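Local coordinates for minor capsid protein (Enterobacteria phage PRD1, PDB 1YQ8), which forms, as a homotrimer associated with other vertex proteins, the spike complexes at the five-fold vertices of the capsid, essential for viral infectivity, at residues A48-A53 with N85-G90. Residues are numbered along the deposited sequence; the frame is centred on the assembly and turned at random.
Sequences ASVTDA and NSVGTG
The carboxylate of Asp52 is the one flat side-chain group that carries this contact, at the edge where the chain enters the beta jelly-roll, and its two faces meet different partners. Over one face lies Gly90, in the turn after strand 82-87, with Gly90 CA 3.5 Å from Asp52 CG. From this same side Gly90 N donates to Asp52 OD2 at 2.7 Å; the N-H...O angle of 126° marks this bond as weak. From the opposite face Thr51 OG1 donates to Asp52 OD1 at 2.6 Å, approaching from above the carboxylate plane, and Lys104 NZ adds a salt bridge to OD1. The three partners, one of them weak, probably limit the rotation of this buried carboxylate, whose negative charge is probably stabilised by the lysine. Asp52 CG stands beside the backbone N and anti to the carbonyl carbon, which carries the group over toward Gly90.

In this C-terminal region of the C1q/TNF clan, the chain coming from hairpin strand 43-48 enters strand 52-59, which lies between 82-87 and 182-189 in an antiparallel sheet. Ala53 and Val87 form a hydrogen-bonded antiparallel pair, with CA atoms 4.8 Å apart. Val87 N gives to Ala53 O with an N-H...O angle of 147°, while the return bond from Ala53 N ends on Val87 O, whose modelled position is less certain. Both side chains point to the same face of the sheet.

Val87 divides its branches between two neighbours. Val87 CG2 lies against Ala53 CB at 4.0 Å, whereas CG1, anti to the backbone N (chi1 -177°), extends toward the incoming linker. There the valine side chains cross at about a right angle, Val50 CG2 lying 4.2 Å from Val87 CG1. Val50 also packs on Asn191 of a second subunit, and Val87 CG1 rests 3.6 Å from Val50 O.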
loop_
_atom_site.group_PDB
_atom_site.type_symbol
_atom_site.label_atom_id
_atom_site.label_comp_id
_atom_site.label_asym_id
_atom_site.label_seq_id
_atom_site.Cartn_x
_atom_site.Cartn_y
_atom_site.Cartn_z
ATOM N N ALA A 48 -5.361 -12.077 -8.566
ATOM C CA ALA A 48 -4.189 -11.394 -8.036
ATOM C C ALA A 48 -4.293 -11.202 -6.532
ATOM O O ALA A 48 -5.388 -11.158 -5.963
ATOM C CB ALA A 48 -4.027 -10.060 -8.710
ATOM N N SER A 49 -3.139 -11.092 -5.891
ATOM C CA SER A 49 -3.062 -10.895 -4.450
ATOM C C SER A 49 -1.605 -10.606 -4.119
ATOM O O SER A 49 -0.758 -10.649 -5.001
ATOM C CB SER A 49 -3.536 -12.151 -3.718
ATOM O OG SER A 49 -2.778 -13.281 -4.100
ATOM N N VAL A 50 -1.302 -10.295 -2.866
ATOM C CA VAL A 50 0.076 -10.014 -2.515
ATOM C C VAL A 50 0.795 -11.297 -2.186
ATOM O O VAL A 50 0.187 -12.300 -1.829
ATOM C CB VAL A 50 0.193 -9.068 -1.318
ATOM C CG1 VAL A 50 -0.552 -7.785 -1.611
ATOM C CG2 VAL A 50 -0.326 -9.748 -0.058
ATOM N N THR A 51 2.108 -11.257 -2.310
ATOM C CA THR A 51 2.926 -12.424 -2.045
ATOM C C THR A 51 2.976 -12.768 -0.569
ATOM O O THR A 51 2.695 -13.905 -0.178
ATOM C CB THR A 51 4.358 -12.207 -2.560
ATOM O OG1 THR A 51 4.913 -11.037 -1.947
ATOM C CG2 THR A 51 4.345 -12.030 -4.063
ATOM N N ASP A 52 3.316 -11.781 0.250
ATOM C CA ASP A 52 3.429 -12.021 1.671
ATOM C C ASP A 52 2.885 -10.889 2.533
ATOM O O ASP A 52 2.959 -9.712 2.172
ATOM C CB ASP A 52 4.894 -12.289 2.008
ATOM C CG ASP A 52 5.590 -13.123 0.942
ATOM O OD1 ASP A 52 5.992 -12.546 -0.087
ATOM O OD2 ASP A 52 5.719 -14.354 1.127
ATOM N N ALA A 53 2.332 -11.262 3.679
ATOM C CA ALA A 53 1.769 -10.301 4.611
ATOM C C ALA A 53 1.564 -10.974 5.961
ATOM O O ALA A 53 1.214 -12.147 6.034
ATOM C CB ALA A 53 0.438 -9.773 4.076
ATOM N N ASN A 85 -3.776 -12.253 10.832
ATOM C CA ASN A 85 -3.856 -12.618 9.420
ATOM C C ASN A 85 -2.455 -12.736 8.843
ATOM O O ASN A 85 -1.511 -12.100 9.321
ATOM C CB ASN A 85 -4.617 -11.544 8.634
ATOM C CG ASN A 85 -4.706 -11.853 7.141
ATOM O OD1 ASN A 85 -5.474 -12.713 6.720
ATOM N ND2 ASN A 85 -3.908 -11.155 6.337
ATOM N N SER A 86 -2.317 -13.565 7.818
ATOM C CA SER A 86 -1.031 -13.731 7.165
ATOM C C SER A 86 -1.306 -14.229 5.764
ATOM O O SER A 86 -2.367 -14.783 5.492
ATOM C CB SER A 86 -0.124 -14.714 7.924
ATOM O OG SER A 86 -0.346 -16.057 7.539
ATOM N N VAL A 87 -0.346 -14.003 4.875
ATOM C CA VAL A 87 -0.451 -14.395 3.476
ATOM C C VAL A 87 0.943 -14.809 3.000
ATOM O O VAL A 87 1.856 -13.984 2.944
ATOM C CB VAL A 87 -0.941 -13.207 2.608
ATOM C CG1 VAL A 87 -1.122 -13.656 1.183
ATOM C CG2 VAL A 87 -2.234 -12.652 3.152
ATOM N N GLY A 88 1.104 -16.086 2.666
ATOM C CA GLY A 88 2.394 -16.560 2.194
ATOM C C GLY A 88 3.329 -16.952 3.322
ATOM O O GLY A 88 2.945 -16.923 4.493
ATOM N N THR A 89 4.558 -17.321 2.972
ATOM C CA THR A 89 5.544 -17.718 3.971
ATOM C C THR A 89 6.701 -16.741 4.039
ATOM O O THR A 89 7.640 -16.941 4.807
ATOM C CB THR A 89 6.136 -19.095 3.664
ATOM O OG1 THR A 89 6.723 -19.072 2.355
ATOM C CG2 THR A 89 5.055 -20.171 3.732
ATOM N N GLY A 90 6.636 -15.688 3.229
ATOM C CA GLY A 90 7.703 -14.704 3.220
ATOM C C GLY A 90 7.886 -13.975 4.537
ATOM O O GLY A 90 9.016 -13.767 4.962
#